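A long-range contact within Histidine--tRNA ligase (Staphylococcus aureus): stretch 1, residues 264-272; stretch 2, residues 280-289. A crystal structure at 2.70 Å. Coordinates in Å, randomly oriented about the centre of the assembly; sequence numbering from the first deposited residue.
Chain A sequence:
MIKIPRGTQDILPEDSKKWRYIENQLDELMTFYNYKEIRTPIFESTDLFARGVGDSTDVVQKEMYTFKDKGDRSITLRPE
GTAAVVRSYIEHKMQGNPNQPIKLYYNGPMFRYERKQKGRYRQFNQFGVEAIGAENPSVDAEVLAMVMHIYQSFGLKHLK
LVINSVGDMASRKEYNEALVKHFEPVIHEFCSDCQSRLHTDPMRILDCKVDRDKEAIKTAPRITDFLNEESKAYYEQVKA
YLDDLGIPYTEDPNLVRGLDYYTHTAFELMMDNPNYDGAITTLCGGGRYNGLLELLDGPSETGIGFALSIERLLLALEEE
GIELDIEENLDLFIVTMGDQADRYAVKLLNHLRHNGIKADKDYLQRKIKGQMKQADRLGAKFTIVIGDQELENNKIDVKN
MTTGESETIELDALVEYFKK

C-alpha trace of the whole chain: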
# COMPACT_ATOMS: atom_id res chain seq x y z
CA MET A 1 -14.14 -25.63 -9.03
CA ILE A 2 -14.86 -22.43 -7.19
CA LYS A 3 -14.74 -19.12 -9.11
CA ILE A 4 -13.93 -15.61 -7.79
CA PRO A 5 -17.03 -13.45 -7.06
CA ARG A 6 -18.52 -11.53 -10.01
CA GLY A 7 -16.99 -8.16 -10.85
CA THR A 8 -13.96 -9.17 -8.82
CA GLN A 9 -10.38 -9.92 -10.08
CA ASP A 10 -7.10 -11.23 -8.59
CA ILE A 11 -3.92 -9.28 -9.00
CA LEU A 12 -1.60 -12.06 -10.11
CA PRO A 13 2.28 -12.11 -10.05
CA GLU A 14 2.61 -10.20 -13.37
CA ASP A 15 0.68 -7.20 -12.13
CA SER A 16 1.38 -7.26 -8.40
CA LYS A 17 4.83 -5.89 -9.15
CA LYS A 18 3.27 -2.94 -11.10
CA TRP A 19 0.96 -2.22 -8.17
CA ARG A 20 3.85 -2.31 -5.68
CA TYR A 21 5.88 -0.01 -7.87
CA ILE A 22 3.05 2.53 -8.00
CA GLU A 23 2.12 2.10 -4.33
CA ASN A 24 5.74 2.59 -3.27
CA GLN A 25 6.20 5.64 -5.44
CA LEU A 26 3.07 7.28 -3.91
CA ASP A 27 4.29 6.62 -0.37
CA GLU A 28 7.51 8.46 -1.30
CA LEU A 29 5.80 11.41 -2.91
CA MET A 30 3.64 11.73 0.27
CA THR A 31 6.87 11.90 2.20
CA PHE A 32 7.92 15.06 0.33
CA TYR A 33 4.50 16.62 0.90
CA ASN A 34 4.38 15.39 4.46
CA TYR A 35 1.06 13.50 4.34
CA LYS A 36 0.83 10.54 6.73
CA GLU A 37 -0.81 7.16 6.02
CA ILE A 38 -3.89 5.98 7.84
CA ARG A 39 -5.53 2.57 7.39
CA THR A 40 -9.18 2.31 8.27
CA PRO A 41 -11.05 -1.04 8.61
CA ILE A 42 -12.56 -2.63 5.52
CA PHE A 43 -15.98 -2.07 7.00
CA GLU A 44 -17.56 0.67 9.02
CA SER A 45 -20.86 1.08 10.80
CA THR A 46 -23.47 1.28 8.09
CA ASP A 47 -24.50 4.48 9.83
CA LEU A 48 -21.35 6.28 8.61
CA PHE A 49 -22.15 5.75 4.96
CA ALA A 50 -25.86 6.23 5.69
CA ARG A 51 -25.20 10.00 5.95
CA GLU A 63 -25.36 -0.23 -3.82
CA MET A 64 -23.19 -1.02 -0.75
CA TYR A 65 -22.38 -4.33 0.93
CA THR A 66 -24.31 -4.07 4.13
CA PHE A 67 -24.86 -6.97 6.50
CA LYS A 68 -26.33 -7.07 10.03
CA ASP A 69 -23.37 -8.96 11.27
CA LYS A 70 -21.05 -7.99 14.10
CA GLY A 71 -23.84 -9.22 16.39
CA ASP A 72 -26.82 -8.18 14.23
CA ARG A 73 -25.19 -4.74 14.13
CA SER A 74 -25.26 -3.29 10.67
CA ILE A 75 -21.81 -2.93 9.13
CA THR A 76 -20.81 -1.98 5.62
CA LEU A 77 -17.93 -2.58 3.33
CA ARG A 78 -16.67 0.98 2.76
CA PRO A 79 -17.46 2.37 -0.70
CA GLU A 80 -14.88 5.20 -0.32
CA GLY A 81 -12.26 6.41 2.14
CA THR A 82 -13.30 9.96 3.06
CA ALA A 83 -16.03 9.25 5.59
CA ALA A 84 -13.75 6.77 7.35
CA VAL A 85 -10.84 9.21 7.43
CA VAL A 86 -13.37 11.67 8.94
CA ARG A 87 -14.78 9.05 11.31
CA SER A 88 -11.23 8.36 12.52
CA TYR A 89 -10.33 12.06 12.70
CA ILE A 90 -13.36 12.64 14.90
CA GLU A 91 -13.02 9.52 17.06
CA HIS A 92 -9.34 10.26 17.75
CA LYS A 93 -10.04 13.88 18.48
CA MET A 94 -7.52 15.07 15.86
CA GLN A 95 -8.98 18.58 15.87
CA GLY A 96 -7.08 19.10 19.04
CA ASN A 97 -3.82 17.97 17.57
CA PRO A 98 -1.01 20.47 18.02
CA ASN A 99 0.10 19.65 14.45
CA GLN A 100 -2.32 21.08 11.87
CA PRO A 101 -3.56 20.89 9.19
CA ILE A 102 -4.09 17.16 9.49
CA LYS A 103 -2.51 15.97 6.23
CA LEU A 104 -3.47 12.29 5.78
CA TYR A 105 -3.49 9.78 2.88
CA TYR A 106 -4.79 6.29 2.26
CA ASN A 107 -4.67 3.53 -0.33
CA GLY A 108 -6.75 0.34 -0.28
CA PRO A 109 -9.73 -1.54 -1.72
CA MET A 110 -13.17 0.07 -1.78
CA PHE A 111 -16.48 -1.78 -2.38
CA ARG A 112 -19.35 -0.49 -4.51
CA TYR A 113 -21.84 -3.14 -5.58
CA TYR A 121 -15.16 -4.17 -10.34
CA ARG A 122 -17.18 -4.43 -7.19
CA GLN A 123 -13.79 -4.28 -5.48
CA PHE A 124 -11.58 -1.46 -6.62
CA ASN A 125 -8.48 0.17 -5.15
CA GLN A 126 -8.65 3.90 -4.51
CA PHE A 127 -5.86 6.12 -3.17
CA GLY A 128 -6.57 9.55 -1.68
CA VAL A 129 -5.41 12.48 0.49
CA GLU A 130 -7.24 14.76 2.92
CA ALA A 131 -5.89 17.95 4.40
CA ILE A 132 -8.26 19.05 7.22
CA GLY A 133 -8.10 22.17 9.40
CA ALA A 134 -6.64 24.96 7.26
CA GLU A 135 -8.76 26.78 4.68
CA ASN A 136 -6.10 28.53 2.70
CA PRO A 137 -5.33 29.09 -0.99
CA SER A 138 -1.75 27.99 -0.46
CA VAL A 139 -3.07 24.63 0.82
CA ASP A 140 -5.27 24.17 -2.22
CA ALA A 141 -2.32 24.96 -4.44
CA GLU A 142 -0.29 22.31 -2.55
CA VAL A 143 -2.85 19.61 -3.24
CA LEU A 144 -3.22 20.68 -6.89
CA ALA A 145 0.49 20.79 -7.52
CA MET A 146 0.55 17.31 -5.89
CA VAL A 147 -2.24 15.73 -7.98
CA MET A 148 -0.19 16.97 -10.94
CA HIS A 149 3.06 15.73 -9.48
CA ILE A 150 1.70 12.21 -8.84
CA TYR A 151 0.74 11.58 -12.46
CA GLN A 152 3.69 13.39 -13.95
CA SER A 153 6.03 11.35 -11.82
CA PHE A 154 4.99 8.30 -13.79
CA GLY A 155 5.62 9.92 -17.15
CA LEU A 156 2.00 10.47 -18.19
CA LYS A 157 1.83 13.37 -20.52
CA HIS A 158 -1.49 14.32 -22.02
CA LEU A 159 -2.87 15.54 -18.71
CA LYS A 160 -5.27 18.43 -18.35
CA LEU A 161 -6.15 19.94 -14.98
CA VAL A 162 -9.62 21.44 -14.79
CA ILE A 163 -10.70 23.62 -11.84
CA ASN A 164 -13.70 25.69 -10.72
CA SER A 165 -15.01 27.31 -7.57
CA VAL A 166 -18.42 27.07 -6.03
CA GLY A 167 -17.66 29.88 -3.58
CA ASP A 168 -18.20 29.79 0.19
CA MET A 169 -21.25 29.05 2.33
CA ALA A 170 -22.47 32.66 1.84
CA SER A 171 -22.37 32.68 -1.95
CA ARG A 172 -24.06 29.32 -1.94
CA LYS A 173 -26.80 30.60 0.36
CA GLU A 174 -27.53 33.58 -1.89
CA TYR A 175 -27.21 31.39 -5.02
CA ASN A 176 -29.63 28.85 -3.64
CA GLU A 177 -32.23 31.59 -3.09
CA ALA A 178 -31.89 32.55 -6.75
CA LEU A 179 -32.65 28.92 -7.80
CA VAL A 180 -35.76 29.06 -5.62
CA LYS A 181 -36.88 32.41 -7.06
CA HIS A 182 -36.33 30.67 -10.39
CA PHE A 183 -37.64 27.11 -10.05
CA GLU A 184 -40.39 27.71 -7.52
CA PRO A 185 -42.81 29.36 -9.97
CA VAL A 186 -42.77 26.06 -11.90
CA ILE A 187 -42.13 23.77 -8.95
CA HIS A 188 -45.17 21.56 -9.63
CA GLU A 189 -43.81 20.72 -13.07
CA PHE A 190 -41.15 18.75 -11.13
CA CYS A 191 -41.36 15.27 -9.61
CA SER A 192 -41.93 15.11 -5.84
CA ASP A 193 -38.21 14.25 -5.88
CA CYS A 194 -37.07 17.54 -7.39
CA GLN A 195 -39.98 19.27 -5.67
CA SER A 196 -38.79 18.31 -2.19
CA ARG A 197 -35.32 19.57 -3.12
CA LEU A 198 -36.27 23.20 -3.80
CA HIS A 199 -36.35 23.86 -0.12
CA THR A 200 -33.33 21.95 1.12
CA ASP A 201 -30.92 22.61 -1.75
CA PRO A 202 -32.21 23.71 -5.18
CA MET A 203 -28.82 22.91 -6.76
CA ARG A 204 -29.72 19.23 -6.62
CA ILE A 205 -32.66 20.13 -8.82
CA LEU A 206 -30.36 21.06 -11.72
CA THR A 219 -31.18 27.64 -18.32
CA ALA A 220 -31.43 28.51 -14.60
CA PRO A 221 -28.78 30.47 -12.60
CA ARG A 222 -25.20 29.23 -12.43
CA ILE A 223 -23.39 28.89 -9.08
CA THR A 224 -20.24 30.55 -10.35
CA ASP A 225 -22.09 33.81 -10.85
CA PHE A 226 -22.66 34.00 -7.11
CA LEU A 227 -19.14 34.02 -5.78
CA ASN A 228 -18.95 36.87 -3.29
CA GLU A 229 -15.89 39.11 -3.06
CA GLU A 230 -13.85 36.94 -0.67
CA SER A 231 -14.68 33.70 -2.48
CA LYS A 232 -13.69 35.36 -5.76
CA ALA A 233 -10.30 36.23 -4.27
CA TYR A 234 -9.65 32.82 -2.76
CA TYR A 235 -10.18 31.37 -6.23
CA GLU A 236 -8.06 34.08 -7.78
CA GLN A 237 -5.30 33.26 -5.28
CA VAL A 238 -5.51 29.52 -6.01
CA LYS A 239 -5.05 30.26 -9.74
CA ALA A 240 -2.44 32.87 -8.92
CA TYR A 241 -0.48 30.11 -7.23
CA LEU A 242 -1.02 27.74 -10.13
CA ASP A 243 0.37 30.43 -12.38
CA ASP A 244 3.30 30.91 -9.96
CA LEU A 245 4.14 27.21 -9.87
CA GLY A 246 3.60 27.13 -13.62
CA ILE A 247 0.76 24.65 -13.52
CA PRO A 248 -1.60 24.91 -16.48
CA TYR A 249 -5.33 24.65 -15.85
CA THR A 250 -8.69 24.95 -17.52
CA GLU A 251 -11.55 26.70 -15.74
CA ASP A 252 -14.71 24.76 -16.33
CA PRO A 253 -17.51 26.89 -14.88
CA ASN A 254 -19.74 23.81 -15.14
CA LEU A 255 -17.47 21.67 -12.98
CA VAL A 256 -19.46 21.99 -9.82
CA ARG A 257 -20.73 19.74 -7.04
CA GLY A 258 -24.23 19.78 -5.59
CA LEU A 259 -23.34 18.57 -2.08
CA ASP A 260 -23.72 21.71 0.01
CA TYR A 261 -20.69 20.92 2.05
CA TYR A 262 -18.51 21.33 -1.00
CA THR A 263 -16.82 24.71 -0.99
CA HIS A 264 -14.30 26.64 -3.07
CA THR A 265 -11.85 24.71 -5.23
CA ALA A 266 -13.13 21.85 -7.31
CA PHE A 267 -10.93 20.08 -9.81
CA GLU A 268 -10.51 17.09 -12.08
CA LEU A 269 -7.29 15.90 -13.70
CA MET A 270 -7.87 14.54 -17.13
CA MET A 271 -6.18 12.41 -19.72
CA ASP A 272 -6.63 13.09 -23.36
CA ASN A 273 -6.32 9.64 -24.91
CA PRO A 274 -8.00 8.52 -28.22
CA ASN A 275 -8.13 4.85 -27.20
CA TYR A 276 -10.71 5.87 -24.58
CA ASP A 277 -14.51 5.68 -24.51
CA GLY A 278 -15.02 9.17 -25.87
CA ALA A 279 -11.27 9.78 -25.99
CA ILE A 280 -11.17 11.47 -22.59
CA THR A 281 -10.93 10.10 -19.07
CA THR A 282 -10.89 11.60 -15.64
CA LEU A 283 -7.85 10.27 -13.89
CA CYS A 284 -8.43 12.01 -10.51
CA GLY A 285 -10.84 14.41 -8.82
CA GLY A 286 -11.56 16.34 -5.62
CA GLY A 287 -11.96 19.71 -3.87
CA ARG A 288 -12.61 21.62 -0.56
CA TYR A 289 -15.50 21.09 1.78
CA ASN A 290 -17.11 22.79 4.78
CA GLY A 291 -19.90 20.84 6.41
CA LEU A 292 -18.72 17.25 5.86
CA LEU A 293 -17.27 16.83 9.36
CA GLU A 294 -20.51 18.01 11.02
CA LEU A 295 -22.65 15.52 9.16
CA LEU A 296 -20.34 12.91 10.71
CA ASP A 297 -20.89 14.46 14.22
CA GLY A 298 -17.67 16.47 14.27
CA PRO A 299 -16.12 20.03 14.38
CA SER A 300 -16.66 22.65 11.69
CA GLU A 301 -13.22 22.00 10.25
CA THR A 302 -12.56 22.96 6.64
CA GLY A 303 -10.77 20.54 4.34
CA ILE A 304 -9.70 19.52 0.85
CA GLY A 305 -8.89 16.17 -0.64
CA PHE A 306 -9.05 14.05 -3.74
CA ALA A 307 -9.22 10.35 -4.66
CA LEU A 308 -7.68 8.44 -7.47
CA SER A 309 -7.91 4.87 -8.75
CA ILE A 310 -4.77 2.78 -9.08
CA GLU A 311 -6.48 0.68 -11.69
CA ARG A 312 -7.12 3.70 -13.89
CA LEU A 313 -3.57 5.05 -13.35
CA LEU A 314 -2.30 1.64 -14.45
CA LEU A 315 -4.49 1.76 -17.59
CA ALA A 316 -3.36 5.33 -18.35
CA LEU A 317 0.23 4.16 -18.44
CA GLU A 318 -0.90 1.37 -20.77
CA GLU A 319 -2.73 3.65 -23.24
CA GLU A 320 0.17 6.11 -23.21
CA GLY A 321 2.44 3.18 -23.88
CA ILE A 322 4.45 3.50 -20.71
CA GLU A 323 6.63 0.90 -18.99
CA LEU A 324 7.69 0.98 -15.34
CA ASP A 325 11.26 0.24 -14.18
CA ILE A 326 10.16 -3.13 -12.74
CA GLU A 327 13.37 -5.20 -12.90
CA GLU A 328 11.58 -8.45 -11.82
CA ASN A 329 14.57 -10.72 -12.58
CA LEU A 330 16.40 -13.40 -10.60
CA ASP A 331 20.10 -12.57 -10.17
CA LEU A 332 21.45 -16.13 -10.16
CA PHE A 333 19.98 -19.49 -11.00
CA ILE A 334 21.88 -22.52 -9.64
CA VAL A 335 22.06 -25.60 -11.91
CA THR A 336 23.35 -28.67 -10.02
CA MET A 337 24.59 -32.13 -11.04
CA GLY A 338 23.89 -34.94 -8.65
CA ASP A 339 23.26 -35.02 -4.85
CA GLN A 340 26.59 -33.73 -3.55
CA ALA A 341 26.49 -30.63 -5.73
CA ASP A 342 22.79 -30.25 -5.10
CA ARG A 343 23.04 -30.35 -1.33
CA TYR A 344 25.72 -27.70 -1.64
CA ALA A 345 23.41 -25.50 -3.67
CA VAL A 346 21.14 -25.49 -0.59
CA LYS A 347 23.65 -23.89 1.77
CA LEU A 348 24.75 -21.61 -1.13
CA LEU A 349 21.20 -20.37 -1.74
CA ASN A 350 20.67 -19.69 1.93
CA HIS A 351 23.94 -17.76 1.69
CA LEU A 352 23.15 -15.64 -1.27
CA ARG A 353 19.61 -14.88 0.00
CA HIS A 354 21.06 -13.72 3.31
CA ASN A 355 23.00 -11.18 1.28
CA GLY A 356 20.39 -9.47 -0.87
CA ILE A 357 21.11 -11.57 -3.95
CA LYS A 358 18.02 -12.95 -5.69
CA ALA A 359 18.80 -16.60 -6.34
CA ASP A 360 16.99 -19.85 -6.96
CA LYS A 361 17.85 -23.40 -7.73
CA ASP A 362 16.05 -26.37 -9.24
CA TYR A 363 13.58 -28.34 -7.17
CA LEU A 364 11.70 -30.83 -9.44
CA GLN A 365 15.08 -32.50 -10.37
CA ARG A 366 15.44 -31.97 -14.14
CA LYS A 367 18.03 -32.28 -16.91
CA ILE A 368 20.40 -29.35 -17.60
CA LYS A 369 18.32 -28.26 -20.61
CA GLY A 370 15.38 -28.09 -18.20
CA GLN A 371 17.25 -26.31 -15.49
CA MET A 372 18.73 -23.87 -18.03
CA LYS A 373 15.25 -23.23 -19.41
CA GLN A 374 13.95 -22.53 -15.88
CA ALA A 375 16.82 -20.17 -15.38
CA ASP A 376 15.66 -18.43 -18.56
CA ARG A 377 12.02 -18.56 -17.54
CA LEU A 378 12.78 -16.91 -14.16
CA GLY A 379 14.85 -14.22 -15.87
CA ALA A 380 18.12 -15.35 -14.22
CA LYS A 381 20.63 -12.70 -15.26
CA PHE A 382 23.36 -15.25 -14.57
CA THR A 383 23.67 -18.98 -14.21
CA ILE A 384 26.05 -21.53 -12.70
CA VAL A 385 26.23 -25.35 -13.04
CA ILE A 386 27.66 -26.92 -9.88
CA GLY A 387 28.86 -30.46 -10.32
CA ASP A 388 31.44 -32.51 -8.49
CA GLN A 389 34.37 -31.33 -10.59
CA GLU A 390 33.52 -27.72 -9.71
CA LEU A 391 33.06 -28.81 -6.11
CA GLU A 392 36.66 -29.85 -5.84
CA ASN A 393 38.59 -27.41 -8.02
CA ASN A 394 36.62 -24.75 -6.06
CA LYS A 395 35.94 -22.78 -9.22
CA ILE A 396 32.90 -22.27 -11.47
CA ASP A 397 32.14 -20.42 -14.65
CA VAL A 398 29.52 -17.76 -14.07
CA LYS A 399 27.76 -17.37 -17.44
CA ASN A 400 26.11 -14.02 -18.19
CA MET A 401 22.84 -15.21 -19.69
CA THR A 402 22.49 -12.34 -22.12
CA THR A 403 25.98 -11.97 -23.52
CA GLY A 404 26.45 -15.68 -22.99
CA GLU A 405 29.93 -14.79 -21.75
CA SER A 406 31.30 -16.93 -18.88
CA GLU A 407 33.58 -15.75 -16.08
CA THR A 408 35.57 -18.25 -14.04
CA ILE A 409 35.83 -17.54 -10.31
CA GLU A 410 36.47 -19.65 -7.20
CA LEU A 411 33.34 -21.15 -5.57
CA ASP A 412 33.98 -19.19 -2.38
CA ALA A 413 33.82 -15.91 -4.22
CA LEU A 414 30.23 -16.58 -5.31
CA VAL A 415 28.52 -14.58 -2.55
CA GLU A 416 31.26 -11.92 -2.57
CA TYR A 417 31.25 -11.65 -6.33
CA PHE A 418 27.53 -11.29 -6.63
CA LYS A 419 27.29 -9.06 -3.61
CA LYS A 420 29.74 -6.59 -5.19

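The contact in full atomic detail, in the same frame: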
# COMPACT_ATOMS: atom_id res chain seq x y z
N HIS A 264 -15.39 26.17 -2.22
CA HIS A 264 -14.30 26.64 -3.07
C HIS A 264 -13.78 25.76 -4.19
O HIS A 264 -14.55 25.35 -5.08
CB HIS A 264 -13.17 27.10 -2.19
CG HIS A 264 -13.48 28.31 -1.41
ND1 HIS A 264 -13.89 28.27 -0.10
CD2 HIS A 264 -13.41 29.63 -1.73
CE1 HIS A 264 -14.04 29.51 0.37
NE2 HIS A 264 -13.75 30.33 -0.62
N THR A 265 -12.47 25.49 -4.17
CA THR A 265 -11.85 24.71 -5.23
C THR A 265 -12.39 23.34 -5.53
O THR A 265 -12.63 22.54 -4.64
CB THR A 265 -10.39 24.64 -5.02
OG1 THR A 265 -9.93 25.98 -4.93
CG2 THR A 265 -9.70 23.98 -6.21
N ALA A 266 -12.63 23.12 -6.82
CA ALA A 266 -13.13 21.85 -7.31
C ALA A 266 -12.24 21.62 -8.51
O ALA A 266 -11.86 22.58 -9.17
CB ALA A 266 -14.57 21.99 -7.72
N PHE A 267 -11.79 20.38 -8.70
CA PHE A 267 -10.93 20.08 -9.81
C PHE A 267 -11.07 18.65 -10.28
O PHE A 267 -11.68 17.81 -9.60
CB PHE A 267 -9.47 20.42 -9.50
CG PHE A 267 -8.81 19.45 -8.58
CD1 PHE A 267 -8.96 19.55 -7.20
CD2 PHE A 267 -8.07 18.38 -9.11
CE1 PHE A 267 -8.39 18.61 -6.35
CE2 PHE A 267 -7.50 17.42 -8.27
CZ PHE A 267 -7.66 17.54 -6.89
N GLU A 268 -10.49 18.39 -11.45
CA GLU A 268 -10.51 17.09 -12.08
C GLU A 268 -9.29 17.09 -12.95
O GLU A 268 -8.99 18.10 -13.57
CB GLU A 268 -11.75 16.99 -12.92
CG GLU A 268 -12.58 15.85 -12.47
CD GLU A 268 -13.89 15.75 -13.20
OE1 GLU A 268 -14.91 15.46 -12.53
OE2 GLU A 268 -13.92 15.95 -14.45
N LEU A 269 -8.50 16.01 -12.88
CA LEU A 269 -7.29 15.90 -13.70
C LEU A 269 -7.75 15.01 -14.82
O LEU A 269 -8.45 14.01 -14.58
CB LEU A 269 -6.16 15.18 -12.96
CG LEU A 269 -4.73 15.62 -13.30
CD1 LEU A 269 -3.72 14.68 -12.79
CD2 LEU A 269 -4.54 15.74 -14.76
N MET A 270 -7.44 15.38 -16.05
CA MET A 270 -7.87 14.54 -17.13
C MET A 270 -6.81 14.19 -18.15
O MET A 270 -5.77 14.85 -18.27
CB MET A 270 -9.18 15.02 -17.77
CG MET A 270 -9.75 16.31 -17.21
SD MET A 270 -11.51 16.45 -17.57
CE MET A 270 -12.11 15.09 -16.64
N MET A 271 -7.03 13.03 -18.74
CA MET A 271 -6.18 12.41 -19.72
C MET A 271 -6.87 12.44 -21.05
O MET A 271 -8.03 12.01 -21.20
CB MET A 271 -5.92 10.95 -19.30
CG MET A 271 -5.55 9.93 -20.38
SD MET A 271 -3.76 9.63 -20.55
CE MET A 271 -3.16 10.18 -19.00
N ASP A 272 -6.16 13.02 -22.00
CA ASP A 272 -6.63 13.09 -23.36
C ASP A 272 -6.01 11.84 -23.99
O ASP A 272 -4.78 11.75 -24.12
CB ASP A 272 -6.07 14.33 -24.06
CG ASP A 272 -6.67 15.63 -23.55
OD1 ASP A 272 -5.89 16.60 -23.35
OD2 ASP A 272 -7.91 15.68 -23.37
N ILE A 280 -11.65 10.81 -23.79
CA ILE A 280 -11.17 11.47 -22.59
C ILE A 280 -11.55 10.68 -21.37
O ILE A 280 -12.56 9.96 -21.37
CB ILE A 280 -11.68 12.93 -22.49
CG1 ILE A 280 -10.87 13.71 -21.47
CG2 ILE A 280 -13.14 12.99 -22.11
CD1 ILE A 280 -10.99 15.20 -21.66
N THR A 281 -10.70 10.78 -20.35
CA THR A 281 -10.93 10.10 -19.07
C THR A 281 -10.48 10.99 -17.93
O THR A 281 -9.53 11.77 -18.05
CB THR A 281 -10.18 8.71 -18.96
OG1 THR A 281 -10.74 7.79 -19.88
CG2 THR A 281 -10.35 8.10 -17.57
N THR A 282 -11.20 10.87 -16.84
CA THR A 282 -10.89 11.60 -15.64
C THR A 282 -10.01 10.65 -14.87
O THR A 282 -10.40 9.53 -14.58
CB THR A 282 -12.13 11.82 -14.83
OG1 THR A 282 -13.17 12.25 -15.70
CG2 THR A 282 -11.88 12.85 -13.77
N LEU A 283 -8.79 11.08 -14.62
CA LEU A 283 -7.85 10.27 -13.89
C LEU A 283 -8.07 10.41 -12.35
O LEU A 283 -8.11 9.41 -11.61
CB LEU A 283 -6.44 10.73 -14.29
CG LEU A 283 -5.59 9.82 -15.16
CD1 LEU A 283 -6.46 9.00 -16.05
CD2 LEU A 283 -4.63 10.64 -15.95
N CYS A 284 -8.26 11.66 -11.92
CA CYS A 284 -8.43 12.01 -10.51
C CYS A 284 -9.40 13.16 -10.33
O CYS A 284 -9.65 13.92 -11.25
CB CYS A 284 -7.08 12.43 -9.98
SG CYS A 284 -7.15 13.16 -8.38
N GLY A 285 -9.90 13.33 -9.11
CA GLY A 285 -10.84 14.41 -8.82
C GLY A 285 -10.97 14.73 -7.32
O GLY A 285 -10.69 13.88 -6.47
N GLY A 286 -11.41 15.95 -7.01
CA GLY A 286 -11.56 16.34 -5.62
C GLY A 286 -11.87 17.81 -5.42
O GLY A 286 -12.28 18.48 -6.35
N GLY A 287 -11.67 18.31 -4.20
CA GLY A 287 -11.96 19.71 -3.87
C GLY A 287 -12.14 19.99 -2.37
O GLY A 287 -12.03 19.06 -1.57
N ARG A 288 -12.42 21.25 -1.99
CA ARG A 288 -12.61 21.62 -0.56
C ARG A 288 -14.01 21.31 -0.10
O ARG A 288 -14.93 21.16 -0.90
CB ARG A 288 -12.42 23.12 -0.30
CG ARG A 288 -11.05 23.69 -0.56
CD ARG A 288 -10.80 24.94 0.27
NE ARG A 288 -10.69 24.60 1.67
CZ ARG A 288 -9.55 24.33 2.30
NH1 ARG A 288 -8.39 24.39 1.69
NH2 ARG A 288 -9.60 23.80 3.50
N TYR A 289 -14.20 21.33 1.21
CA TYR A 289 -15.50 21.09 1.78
C TYR A 289 -15.65 21.77 3.14
O TYR A 289 -14.65 22.04 3.81
CB TYR A 289 -15.74 19.58 1.90
CG TYR A 289 -14.62 18.77 2.54
CD1 TYR A 289 -14.52 18.62 3.92
CD2 TYR A 289 -13.64 18.17 1.76
CE1 TYR A 289 -13.48 17.89 4.49
CE2 TYR A 289 -12.60 17.44 2.32
CZ TYR A 289 -12.52 17.31 3.68
OH TYR A 289 -11.48 16.60 4.22

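Two antiparallel strands pair here through their backbones. At the entry, His264 only brushes its neighbour, CB lying 4.0 Å from Arg288 CD. Thr265 O accepts a hydrogen bond from Arg288 N at 3.0 Å. Thr265 O also sits 3.0 Å from Gly287 CA, and a CB on Gly287 would clash with it, so glycine suits this position.

Ala266 faces Gly287 in a non-hydrogen-bonded pair, with the CA atoms 4.2 Å apart. Phe267 and Gly286 then exchange two hydrogen bonds, Phe267 N to Gly286 O at 3.1 Å and Gly286 N to Phe267 O at 3.2 Å. With no side chain at Gly286, the Phe267 ring lies over the opposite strand, one face covering Gly286 N, while Cys284 SG approaches obliquely, 4.3 Å from Phe267 CE2.

Glu268 packs its aliphatic part, CG meeting Thr282 CG2 at 3.3 Å. Leu269 N bonds Cys284 O, but Leu269 O receives Leu283 N, both at 2.9 Å: a beta bulge that shifts the register by one and leaves Leu283 CB pointing toward stretch 1. Past the bulge, pairing resumes with Met270 opposite Thr282, Met270 CE reaching Thr282 OG1 at 3.2 Å. Met271 N then bonds Thr281 O at 2.9 Å, and Met271 CE meets Leu283 CD2 at 3.4 Å. Asp272 closes the contact, OD2 lying 3.6 Å from Ile280 CD1.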